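Local coordinates for protein chitinase (Paenibacillus sp. FPU-7, PDB 5GZT) that probably cleaves internal beta-1,4 linkages between N-acetylglucosamine units in chitin and chitodextrins, at residues Ile107-Gly112 and Gly130-Ala135; Leu118-Lys123 and Lys142-Glu147; Arg195-Lys200 and Gly271-Gln276; Gly277-Tyr282 and Arg641-Ser646. One frame throughout, in Å; residues are numbered along the deposited sequence.

Contact 1 (Ile107-Gly112 and Gly130-Ala135)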
loop_
_atom_site.group_PDB
_atom_site.type_symbol
_atom_site.label_atom_id
_atom_site.label_comp_id
_atom_site.label_asym_id
_atom_site.label_seq_id
_atom_site.Cartn_x
_atom_site.Cartn_y
_atom_site.Cartn_z
ATOM N N ILE B 107 36.605 33.145 42.166
ATOM C CA ILE B 107 35.456 32.393 42.564
ATOM C C ILE B 107 36.024 31.000 42.894
ATOM O O ILE B 107 36.613 30.350 42.012
ATOM C CB ILE B 107 34.439 32.221 41.448
ATOM C CG1 ILE B 107 33.984 33.564 40.852
ATOM C CG2 ILE B 107 33.252 31.478 42.001
ATOM C CD1 ILE B 107 33.073 34.423 41.755
ATOM N N VAL B 108 35.820 30.539 44.133
ATOM C CA VAL B 108 36.366 29.215 44.582
ATOM C C VAL B 108 35.186 28.298 44.784
ATOM O O VAL B 108 34.337 28.562 45.710
ATOM C CB VAL B 108 37.144 29.303 45.895
ATOM C CG1 VAL B 108 37.848 27.946 46.180
ATOM C CG2 VAL B 108 38.086 30.515 45.903
ATOM N N LEU B 109 35.082 27.259 43.941
ATOM C CA LEU B 109 33.953 26.374 44.009
ATOM C C LEU B 109 34.451 25.065 44.549
ATOM O O LEU B 109 35.196 24.349 43.853
ATOM C CB LEU B 109 33.322 26.130 42.614
ATOM C CG LEU B 109 32.831 27.386 41.842
ATOM C CD1 LEU B 109 32.113 26.934 40.594
ATOM C CD2 LEU B 109 31.880 28.238 42.682
ATOM N N ALA B 110 33.979 24.717 45.748
ATOM C CA ALA B 110 34.384 23.481 46.447
ATOM C C ALA B 110 33.827 22.280 45.670
ATOM O O ALA B 110 32.892 22.444 44.882
ATOM C CB ALA B 110 33.907 23.489 47.929
ATOM N N SER B 111 34.422 21.101 45.856
ATOM C CA SER B 111 34.097 19.931 45.062
ATOM C C SER B 111 32.660 19.540 45.033
ATOM O O SER B 111 32.200 19.004 44.016
ATOM C CB SER B 111 34.842 18.665 45.551
ATOM O OG SER B 111 34.405 18.285 46.839
ATOM N N GLY B 112 31.902 19.679 46.088
ATOM C CA GLY B 112 30.477 19.219 45.747
ATOM C C GLY B 112 29.503 20.278 45.111
ATOM O O GLY B 112 28.289 20.018 44.903
ATOM N N GLY B 130 34.590 22.088 42.242
ATOM C CA GLY B 130 33.206 22.414 41.950
ATOM C C GLY B 130 32.822 22.522 40.452
ATOM O O GLY B 130 33.703 22.625 39.593
ATOM N N SER B 131 31.534 22.382 40.174
ATOM C CA SER B 131 31.045 22.210 38.802
ATOM C C SER B 131 30.208 23.453 38.356
ATOM O O SER B 131 29.494 24.053 39.155
ATOM C CB SER B 131 30.188 20.939 38.651
ATOM O OG SER B 131 31.048 19.853 38.881
ATOM N N VAL B 132 30.346 23.762 37.079
ATOM C CA VAL B 132 29.612 24.855 36.403
ATOM C C VAL B 132 28.922 24.174 35.203
ATOM O O VAL B 132 29.590 23.585 34.367
ATOM C CB VAL B 132 30.549 25.925 35.891
ATOM C CG1 VAL B 132 29.755 26.948 35.024
ATOM C CG2 VAL B 132 31.188 26.685 37.026
ATOM N N GLY B 133 27.591 24.206 35.151
ATOM C CA GLY B 133 26.922 23.552 33.990
ATOM C C GLY B 133 27.107 24.359 32.696
ATOM O O GLY B 133 27.470 23.795 31.674
ATOM N N THR B 134 26.895 25.706 32.735
ATOM C CA THR B 134 27.163 26.565 31.519
ATOM C C THR B 134 27.874 27.836 31.910
ATOM O O THR B 134 27.384 28.494 32.838
ATOM C CB THR B 134 25.861 26.888 30.795
ATOM O OG1 THR B 134 25.281 25.664 30.426
ATOM C CG2 THR B 134 26.066 27.738 29.433
ATOM N N ALA B 135 29.061 28.098 31.319
ATOM C CA ALA B 135 29.795 29.321 31.566
ATOM C C ALA B 135 29.425 30.253 30.366
ATOM O O ALA B 135 29.676 29.895 29.219
ATOM C CB ALA B 135 31.304 29.104 31.579
#

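Contact 2 (Leu118-Lys123 and Lys142-Glu147)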
loop_
_atom_site.group_PDB
_atom_site.type_symbol
_atom_site.label_atom_id
_atom_site.label_comp_id
_atom_site.label_asym_id
_atom_site.label_seq_id
_atom_site.Cartn_x
_atom_site.Cartn_y
_atom_site.Cartn_z
ATOM N N LEU B 118 26.998 30.237 35.080
ATOM C CA LEU B 118 27.960 31.211 35.535
ATOM C C LEU B 118 28.172 32.242 34.381
ATOM O O LEU B 118 28.603 31.860 33.291
ATOM C CB LEU B 118 29.304 30.543 35.922
ATOM C CG LEU B 118 30.434 31.474 36.243
ATOM C CD1 LEU B 118 30.295 32.281 37.524
ATOM C CD2 LEU B 118 31.769 30.774 36.219
ATOM N N THR B 119 27.934 33.524 34.669
ATOM C CA THR B 119 28.059 34.608 33.684
ATOM C C THR B 119 29.221 35.515 34.077
ATOM O O THR B 119 29.246 36.084 35.147
ATOM C CB THR B 119 26.736 35.360 33.515
ATOM O OG1 THR B 119 25.727 34.412 33.186
ATOM C CG2 THR B 119 26.793 36.443 32.434
ATOM N N LEU B 120 30.183 35.642 33.169
ATOM C CA LEU B 120 31.371 36.407 33.412
ATOM C C LEU B 120 31.469 37.695 32.554
ATOM O O LEU B 120 31.485 37.611 31.316
ATOM C CB LEU B 120 32.568 35.523 33.114
ATOM C CG LEU B 120 32.612 34.158 33.859
ATOM C CD1 LEU B 120 33.826 33.382 33.411
ATOM C CD2 LEU B 120 32.645 34.456 35.326
ATOM N N ASN B 121 31.625 38.832 33.264
ATOM C CA ASN B 121 31.684 40.167 32.674
ATOM C C ASN B 121 32.937 40.858 33.041
ATOM O O ASN B 121 33.102 42.033 32.680
ATOM C CB ASN B 121 30.446 40.963 33.140
ATOM C CG ASN B 121 29.161 40.447 32.540
ATOM O OD1 ASN B 121 28.143 40.186 33.249
ATOM N ND2 ASN B 121 29.122 40.426 31.250
ATOM N N ILE B 122 33.869 40.126 33.638
ATOM C CA ILE B 122 35.213 40.586 33.972
ATOM C C ILE B 122 36.136 39.323 33.985
ATOM O O ILE B 122 35.666 38.222 34.164
ATOM C CB ILE B 122 35.231 41.280 35.390
ATOM C CG1 ILE B 122 36.527 42.044 35.753
ATOM C CG2 ILE B 122 35.066 40.213 36.469
ATOM C CD1 ILE B 122 36.970 43.163 34.818
ATOM N N LYS B 123 37.415 39.480 33.695
ATOM C CA LYS B 123 38.359 38.341 33.714
ATOM C C LYS B 123 38.398 37.790 35.149
ATOM O O LYS B 123 38.679 38.550 36.107
ATOM C CB LYS B 123 39.758 38.761 33.256
ATOM C CG LYS B 123 40.721 37.572 33.232
ATOM C CD LYS B 123 42.075 38.002 32.744
ATOM C CE LYS B 123 43.002 36.831 32.613
ATOM N NZ LYS B 123 44.240 37.205 31.861
ATOM N N LYS B 142 36.623 37.760 28.922
ATOM C CA LYS B 142 37.668 37.258 28.079
ATOM C C LYS B 142 38.895 36.850 28.904
ATOM O O LYS B 142 39.382 37.628 29.716
ATOM C CB LYS B 142 38.121 38.361 27.130
ATOM C CG LYS B 142 38.893 37.855 25.933
ATOM C CD LYS B 142 39.319 39.049 25.065
ATOM C CE LYS B 142 40.106 38.514 23.887
ATOM N NZ LYS B 142 41.135 39.500 23.487
ATOM N N GLY B 143 39.453 35.685 28.625
ATOM C CA GLY B 143 40.680 35.255 29.298
ATOM C C GLY B 143 40.416 34.680 30.695
ATOM O O GLY B 143 41.346 34.461 31.438
ATOM N N SER B 144 39.167 34.482 31.074
ATOM C CA SER B 144 38.869 33.827 32.352
ATOM C C SER B 144 39.470 32.390 32.383
ATOM O O SER B 144 39.714 31.791 31.334
ATOM C CB SER B 144 37.377 33.788 32.623
ATOM O OG SER B 144 36.902 35.100 32.984
ATOM N N SER B 145 39.749 31.903 33.587
ATOM C CA SER B 145 40.329 30.554 33.808
ATOM C C SER B 145 39.498 29.719 34.770
ATOM O O SER B 145 38.911 30.216 35.771
ATOM C CB SER B 145 41.760 30.641 34.320
ATOM O OG SER B 145 41.817 31.436 35.481
ATOM N N PHE B 146 39.414 28.441 34.437
ATOM C CA PHE B 146 38.722 27.446 35.255
ATOM C C PHE B 146 39.702 26.325 35.620
ATOM O O PHE B 146 40.347 25.791 34.747
ATOM C CB PHE B 146 37.651 26.833 34.472
ATOM C CG PHE B 146 36.551 27.747 34.161
ATOM C CD1 PHE B 146 36.613 28.558 33.012
ATOM C CD2 PHE B 146 35.402 27.762 34.952
ATOM C CE1 PHE B 146 35.534 29.384 32.692
ATOM C CE2 PHE B 146 34.360 28.599 34.618
ATOM C CZ PHE B 146 34.421 29.369 33.481
ATOM N N GLU B 147 39.835 26.017 36.897
ATOM C CA GLU B 147 40.680 24.826 37.284
ATOM C C GLU B 147 39.979 23.563 36.816
ATOM O O GLU B 147 40.630 22.687 36.336
ATOM C CB GLU B 147 40.972 24.768 38.771
ATOM C CG GLU B 147 42.011 25.783 39.193
ATOM C CD GLU B 147 42.308 25.748 40.681
ATOM O OE1 GLU B 147 41.628 24.998 41.442
ATOM O OE2 GLU B 147 43.217 26.494 41.096
#

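Contact 3 (Arg195-Lys200 and Gly271-Gln276). With FMT (formic acid), chain G.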
loop_
_atom_site.group_PDB
_atom_site.type_symbol
_atom_site.label_atom_id
_atom_site.label_comp_id
_atom_site.label_asym_id
_atom_site.label_seq_id
_atom_site.Cartn_x
_atom_site.Cartn_y
_atom_site.Cartn_z
ATOM N N ARG B 195 14.016 -3.337 -3.431
ATOM C CA ARG B 195 13.600 -3.932 -2.201
ATOM C C ARG B 195 14.701 -4.776 -1.554
ATOM O O ARG B 195 14.466 -5.856 -0.980
ATOM C CB ARG B 195 12.234 -4.626 -2.395
ATOM C CG ARG B 195 11.174 -3.563 -2.658
ATOM C CD ARG B 195 9.837 -4.178 -2.751
ATOM N NE ARG B 195 9.799 -4.918 -3.990
ATOM C CZ ARG B 195 9.544 -6.195 -4.129
ATOM N NH1 ARG B 195 9.300 -6.982 -3.089
ATOM N NH2 ARG B 195 9.540 -6.690 -5.357
ATOM N N GLN B 196 15.909 -4.218 -1.629
ATOM C CA GLN B 196 16.984 -4.611 -0.728
ATOM C C GLN B 196 16.997 -3.816 0.546
ATOM O O GLN B 196 16.698 -2.635 0.565
ATOM C CB GLN B 196 18.331 -4.420 -1.367
ATOM C CG GLN B 196 18.530 -5.365 -2.512
ATOM C CD GLN B 196 19.899 -5.188 -3.095
ATOM O OE1 GLN B 196 20.275 -4.087 -3.458
ATOM N NE2 GLN B 196 20.656 -6.265 -3.171
ATOM N N LEU B 197 17.343 -4.518 1.609
ATOM C CA LEU B 197 17.619 -3.956 2.891
ATOM C C LEU B 197 19.154 -3.842 3.061
ATOM O O LEU B 197 19.896 -4.800 2.786
ATOM C CB LEU B 197 17.016 -4.863 3.949
ATOM C CG LEU B 197 17.034 -4.359 5.377
ATOM C CD1 LEU B 197 16.601 -2.925 5.471
ATOM C CD2 LEU B 197 16.155 -5.218 6.274
ATOM N N VAL B 198 19.608 -2.654 3.457
ATOM C CA VAL B 198 21.006 -2.366 3.613
ATOM C C VAL B 198 21.171 -1.939 5.058
ATOM O O VAL B 198 20.520 -0.977 5.484
ATOM C CB VAL B 198 21.494 -1.278 2.630
ATOM C CG1 VAL B 198 22.932 -0.865 2.930
ATOM C CG2 VAL B 198 21.437 -1.807 1.201
ATOM N N LEU B 199 22.020 -2.678 5.798
ATOM C CA LEU B 199 22.323 -2.387 7.214
ATOM C C LEU B 199 23.765 -1.975 7.384
ATOM O O LEU B 199 24.665 -2.775 7.113
ATOM C CB LEU B 199 22.072 -3.615 8.051
ATOM C CG LEU B 199 20.609 -3.974 8.095
ATOM C CD1 LEU B 199 20.396 -5.383 8.623
ATOM C CD2 LEU B 199 19.861 -2.943 8.935
ATOM N N LYS B 200 23.973 -0.730 7.811
ATOM C CA LYS B 200 25.295 -0.226 8.128
ATOM C C LYS B 200 25.485 -0.078 9.621
ATOM O O LYS B 200 24.632 0.520 10.315
ATOM C CB LYS B 200 25.561 1.135 7.488
ATOM C CG LYS B 200 25.726 1.110 5.974
ATOM C CD LYS B 200 26.428 2.362 5.438
ATOM C CE LYS B 200 25.735 3.633 5.925
ATOM N NZ LYS B 200 26.252 4.899 5.329
ATOM N N GLY B 271 17.013 -3.228 15.845
ATOM C CA GLY B 271 16.225 -2.114 15.298
ATOM C C GLY B 271 15.213 -2.518 14.240
ATOM O O GLY B 271 14.990 -3.731 13.954
ATOM N N LYS B 272 14.617 -1.473 13.655
ATOM C CA LYS B 272 13.618 -1.578 12.559
ATOM C C LYS B 272 14.191 -0.959 11.307
ATOM O O LYS B 272 14.756 0.123 11.391
ATOM C CB LYS B 272 12.388 -0.739 12.854
ATOM C CG LYS B 272 11.469 -1.219 13.931
ATOM C CD LYS B 272 10.645 -0.024 14.414
ATOM C CE LYS B 272 9.712 -0.429 15.545
ATOM N NZ LYS B 272 8.687 0.605 15.855
ATOM N N ALA B 273 14.025 -1.632 10.172
ATOM C CA ALA B 273 14.262 -1.051 8.845
ATOM C C ALA B 273 12.979 -1.080 8.025
ATOM O O ALA B 273 12.081 -1.885 8.289
ATOM C CB ALA B 273 15.298 -1.837 8.084
ATOM N N PHE B 274 12.940 -0.264 6.990
ATOM C CA PHE B 274 11.714 -0.123 6.183
ATOM C C PHE B 274 12.035 -0.416 4.740
ATOM O O PHE B 274 12.930 0.201 4.169
ATOM C CB PHE B 274 11.214 1.275 6.358
ATOM C CG PHE B 274 10.944 1.635 7.786
ATOM C CD1 PHE B 274 9.813 1.165 8.417
ATOM C CD2 PHE B 274 11.851 2.389 8.521
ATOM C CE1 PHE B 274 9.540 1.475 9.737
ATOM C CE2 PHE B 274 11.599 2.684 9.875
ATOM C CZ PHE B 274 10.430 2.222 10.475
ATOM N N VAL B 275 11.335 -1.391 4.178
ATOM C CA VAL B 275 11.536 -1.822 2.792
ATOM C C VAL B 275 10.485 -1.071 1.929
ATOM O O VAL B 275 9.294 -1.043 2.278
ATOM C CB VAL B 275 11.463 -3.361 2.706
ATOM C CG1 VAL B 275 11.440 -3.864 1.285
ATOM C CG2 VAL B 275 12.687 -3.957 3.421
ATOM N N GLN B 276 10.953 -0.404 0.866
ATOM C CA GLN B 276 10.083 0.353 -0.035
ATOM C C GLN B 276 8.976 -0.571 -0.611
ATOM O O GLN B 276 9.046 -1.786 -0.528
ATOM C CB GLN B 276 10.897 0.957 -1.191
ATOM C CG GLN B 276 11.828 2.089 -0.821
ATOM C CD GLN B 276 12.620 2.588 -2.049
ATOM O OE1 GLN B 276 12.254 2.321 -3.200
ATOM N NE2 GLN B 276 13.705 3.318 -1.806
HETATM C C FMT G . 9.781 3.207 14.207
HETATM O O1 FMT G . 9.231 3.520 15.279
HETATM O O2 FMT G . 10.860 3.839 13.695
#

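Contact 4 (Gly277-Tyr282 and Arg641-Ser646)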
loop_
_atom_site.group_PDB
_atom_site.type_symbol
_atom_site.label_atom_id
_atom_site.label_comp_id
_atom_site.label_asym_id
_atom_site.label_seq_id
_atom_site.Cartn_x
_atom_site.Cartn_y
_atom_site.Cartn_z
ATOM N N GLY B 277 7.973 0.034 -1.232
ATOM C CA GLY B 277 6.962 -0.717 -1.970
ATOM C C GLY B 277 5.621 -0.927 -1.275
ATOM O O GLY B 277 4.783 -1.697 -1.748
ATOM N N LYS B 278 5.339 -0.200 -0.234
ATOM C CA LYS B 278 4.027 -0.368 0.382
ATOM C C LYS B 278 2.918 0.246 -0.505
ATOM O O LYS B 278 3.107 1.317 -1.134
ATOM C CB LYS B 278 3.956 0.309 1.742
ATOM C CG LYS B 278 4.683 -0.390 2.871
ATOM C CD LYS B 278 4.243 0.235 4.208
ATOM C CE LYS B 278 4.815 1.606 4.494
ATOM N NZ LYS B 278 6.193 1.350 5.041
ATOM N N ILE B 279 1.773 -0.422 -0.532
ATOM C CA ILE B 279 0.559 0.123 -1.178
ATOM C C ILE B 279 -0.536 0.056 -0.176
ATOM O O ILE B 279 -0.940 -1.016 0.201
ATOM C CB ILE B 279 0.192 -0.604 -2.449
ATOM C CG1 ILE B 279 1.341 -0.492 -3.480
ATOM C CG2 ILE B 279 -1.080 0.036 -3.007
ATOM C CD1 ILE B 279 1.165 -1.428 -4.654
ATOM N N VAL B 280 -0.903 1.206 0.367
ATOM C CA VAL B 280 -1.948 1.322 1.352
ATOM C C VAL B 280 -3.283 1.647 0.657
ATOM O O VAL B 280 -3.459 2.739 0.152
ATOM C CB VAL B 280 -1.641 2.408 2.366
ATOM C CG1 VAL B 280 -2.847 2.683 3.257
ATOM C CG2 VAL B 280 -0.471 1.941 3.240
ATOM N N SER B 281 -4.150 0.656 0.606
ATOM C CA SER B 281 -5.514 0.774 0.078
ATOM C C SER B 281 -6.548 1.066 1.168
ATOM O O SER B 281 -6.804 0.217 2.000
ATOM C CB SER B 281 -5.869 -0.495 -0.710
ATOM O OG SER B 281 -7.261 -0.533 -1.084
ATOM N N TYR B 282 -7.098 2.273 1.200
ATOM C CA TYR B 282 -8.190 2.628 2.114
ATOM C C TYR B 282 -9.431 1.965 1.561
ATOM O O TYR B 282 -9.656 2.010 0.345
ATOM C CB TYR B 282 -8.461 4.133 2.213
ATOM C CG TYR B 282 -7.652 4.862 3.262
ATOM C CD1 TYR B 282 -6.384 5.357 2.975
ATOM C CD2 TYR B 282 -8.137 5.078 4.530
ATOM C CE1 TYR B 282 -5.648 6.061 3.930
ATOM C CE2 TYR B 282 -7.381 5.764 5.480
ATOM C CZ TYR B 282 -6.128 6.253 5.184
ATOM O OH TYR B 282 -5.375 6.975 6.100
ATOM N N ARG B 641 3.549 -0.537 -11.485
ATOM C CA ARG B 641 4.625 0.457 -11.491
ATOM C C ARG B 641 5.579 0.257 -10.371
ATOM O O ARG B 641 6.793 0.315 -10.585
ATOM C CB ARG B 641 4.043 1.837 -11.415
ATOM C CG ARG B 641 3.490 2.222 -12.751
ATOM C CD ARG B 641 4.658 2.851 -13.525
ATOM N NE ARG B 641 4.346 2.926 -14.931
ATOM C CZ ARG B 641 5.173 3.380 -15.849
ATOM N NH1 ARG B 641 6.361 3.866 -15.507
ATOM N NH2 ARG B 641 4.789 3.354 -17.110
ATOM N N LEU B 642 5.070 -0.012 -9.176
ATOM C CA LEU B 642 5.954 -0.178 -8.058
ATOM C C LEU B 642 6.598 -1.504 -8.008
ATOM O O LEU B 642 7.587 -1.625 -7.343
ATOM C CB LEU B 642 5.274 0.044 -6.718
ATOM C CG LEU B 642 4.948 1.466 -6.325
ATOM C CD1 LEU B 642 4.392 1.394 -4.918
ATOM C CD2 LEU B 642 6.120 2.422 -6.361
ATOM N N TYR B 643 6.044 -2.502 -8.681
ATOM C CA TYR B 643 6.633 -3.803 -8.715
ATOM C C TYR B 643 7.318 -4.149 -10.053
ATOM O O TYR B 643 7.637 -5.317 -10.284
ATOM C CB TYR B 643 5.586 -4.846 -8.208
ATOM C CG TYR B 643 5.456 -4.693 -6.715
ATOM C CD1 TYR B 643 4.685 -3.704 -6.170
ATOM C CD2 TYR B 643 6.211 -5.490 -5.841
ATOM C CE1 TYR B 643 4.620 -3.499 -4.811
ATOM C CE2 TYR B 643 6.172 -5.312 -4.441
ATOM C CZ TYR B 643 5.365 -4.355 -3.902
ATOM O OH TYR B 643 5.370 -4.134 -2.527
ATOM N N ALA B 644 7.550 -3.157 -10.922
ATOM C CA ALA B 644 8.187 -3.404 -12.195
ATOM C C ALA B 644 9.676 -3.835 -12.012
ATOM O O ALA B 644 10.423 -3.237 -11.237
ATOM C CB ALA B 644 8.136 -2.149 -13.049
ATOM N N LYS B 645 10.090 -4.871 -12.732
ATOM C CA LYS B 645 11.518 -5.286 -12.763
ATOM C C LYS B 645 12.435 -4.148 -13.263
ATOM O O LYS B 645 12.234 -3.617 -14.373
ATOM C CB LYS B 645 11.720 -6.622 -13.557
ATOM C CG LYS B 645 11.528 -6.631 -15.097
ATOM C CD LYS B 645 10.067 -6.650 -15.607
ATOM C CE LYS B 645 9.477 -5.254 -15.920
ATOM N NZ LYS B 645 8.038 -5.065 -15.563
ATOM N N SER B 646 13.397 -3.727 -12.425
ATOM C CA SER B 646 14.449 -2.799 -12.884
ATOM C C SER B 646 15.141 -3.423 -14.119
ATOM O O SER B 646 15.221 -4.677 -14.290
ATOM C CB SER B 646 15.480 -2.436 -11.795
ATOM O OG SER B 646 14.992 -1.419 -10.937
#

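Contact 1 (Ile107-Gly112 and Gly130-Ala135)
Leu109 and Gly130 meet through one backbone hydrogen bond, Gly130 N to Leu109 O at 2.8 Å. The bond is moderately bent (146° at the hydrogen), with the donor above the carbonyl plane. Because Gly130 has no side chain, its backbone fits closely against the end of the 107-109 strand. Gly130 CA packs on Leu109 CB at 3.8 Å and comes closer still to Ala110 O, 2.9 Å away. Ser111 completes this backbone junction, its CA 3.6 Å from Gly130 N, while its CB points away from the partner segment.

Further inward the contact becomes apolar. Leu109 CG is anti to the carbonyl carbon, beside the backbone N (chi1 -58°), and from there the CD1 branch reaches the second segment. CD1 touches Val132 CG2 at 3.7 Å, the two side chains crossing at about a right angle, and passes more distantly by Ser131 O.

A second shell holds both side chains: Val88 and Val115 pack on Leu109, Leu118 and Pro150 on Val132. The whole belongs to a parallel beta-solenoid, whose chain turns a corner at Gly133 between strands of different faces. Strand 106-109 runs between strands 85-89 and 125-127 in one parallel sheet, with Val108 bonded through the backbone to Leu86 and Val88, and Ile107 to Gln125 and Lys127. Beyond the corner, the chain from Thr134 on runs beside strand 114-120 in the other sheet.

Contact 2 (Leu118-Lys123 and Lys142-Glu147)
Leu118 and Leu120, on one strand of the parallel beta-solenoid, face Phe146 on a strand of the other sheet and pack in the interior between the two. Leu118 and Phe146 reach toward each other tip to tip, Leu118 CD2 lying 3.7 Å from Phe146 CE2. Leu120 CD1 comes to the far end of the same ring, 4.1 Å from Phe146 CZ, and also rests on Ser144 CB at 3.7 Å. Ala135 and Ile126 add to the apolar surround of the ring.

The buried Ser144 hydroxyl borders this apolar packing; Gly141 O and Thr124 N, just beside the two segments, are its hydrogen-bond partners. No hydrogen bond crosses directly between the segments.

Toward solvent the contact is of another kind. Lys123 is an exposed, fully extended chain, its CG anti to the backbone N (chi1 -178°), and its methylene groups run over the backbone of Lys142 and Gly143. Lys123 CB lies 3.7 Å from Lys142 O, whereas CB of Lys142 points away from the other segment. Farther out, Lys123 CE sits 3.1 Å from Gly143 O, with NZ another step beyond at 4.0 Å from that oxygen.

Contact 3 (Arg195-Lys200 and Gly271-Gln276)
Segments Arg195-Lys200 and Gly271-Gln276 run in opposite directions and face each other without a hydrogen bond between them. Their backbones come nearest at Arg195 and Val275, whose CA atoms are 5.8 Å apart. From Arg195 the chain leads into strand 197-203.

The CB atoms of Ala273 and Val275 point toward the first segment. Arg195 and Val275 cross at about a right angle; Val275 CG1 stands anti to the backbone N (chi1 171°), where it meets Arg195 CB at 3.8 Å. The aliphatic part of Arg195 continues over the next carbonyl, its CD 3.4 Å from Gln276 O, while the guanidinium turns elsewhere: NH1 bonds to Leu248 O. Leu197 meets Ala273, with Leu197 CG 4.1 Å from Ala273 CB; the modelled approach of CD1 is too short for two carbons, and that detail is doubtful.

This is face-to-face packing of two beta-sheets in a sandwich. Strand 197-203 lies in an antiparallel sheet with strands 184-191 and 239-243, whereas strand 264-284 pairs with strand 251-261. Leu199 and Val275 extend the apolar layer to Tyr255 and Trp253 of strand 251-261, and Gln276 NE2 bonds to Asn616 OD1.

The reverse face of the 271-275 strand carries Lys272 and Phe274, whose CB atoms point away from the first segment. A formic acid molecule, probably from the crystallisation liquor, sits there: Lys272 NZ makes a weak hydrogen bond to its O1 (3.0 Å), and its O2 lies at the edge of the Phe274 ring, near the ring plane, 3.6 Å from CZ. Lys272 NZ also bonds to Tyr450 OH.

Contact 4 (Gly277-Tyr282 and Arg641-Ser646)
In the family 18 (beta/alpha)8 barrel, Gly277, just before the first barrel strand, and Ile279 within it meet Leu642 and Tyr643 at the end of the helix that follows the last one. Strand 278-282 lies between parallel strands 303-312 and 619-623, and helix 633-642 packs on the outside.

The polar link is a short hydrogen bond, Tyr643 OH donating to Gly277 O at 2.6 Å. The hydroxyl approaches from 39° above the carbonyl plane, and the carbonyl oxygen lies at the edge of the ring, near its plane. Tyr643 is the first residue after the helix to leave helical backbone angles, and its ring stacks on that of Tyr639. Gly277 has a positive phi (102°), natural to glycine.

Next to this bond the packing is apolar. Leu642 CG stands anti to the carbonyl carbon (chi1 -74°), and CD1, anti to CA, reaches Ile279 CG1 at 3.9 Å and lies 4.0 Å from Lys278 O; the two side chains slide past each other in opposite directions. Ile612 and Lys613 of helix 602-614 touch Leu642 as well. Ile279 carries on to the tyrosine, its CD1 lying at the ring edge, 4.0 Å from Tyr643 CE1.

Overall arrangement
From the N terminus, contact 1 closes a loop of 17 residues and contact 2 one of 18. They cross along the chain, 118-123 lying inside the first loop and 142-147 beyond it. They also touch, Ala135 CB packing 3.7 Å from Phe146 CZ, and together join the two sheets of the solenoid over successive turns. Contact 3 comes later in series, some 47 Å from contact 1 between centres, and closes a loop of 70 residues in the beta-sandwich. Contact 4 spans 358 residues, bringing together the N- and C-terminal parts of the first family 18 barrel. Strand 264-284 serves both contacts 3 and 4, which meet where Arg195 CZ lies 3.5 Å from Tyr643 CE2.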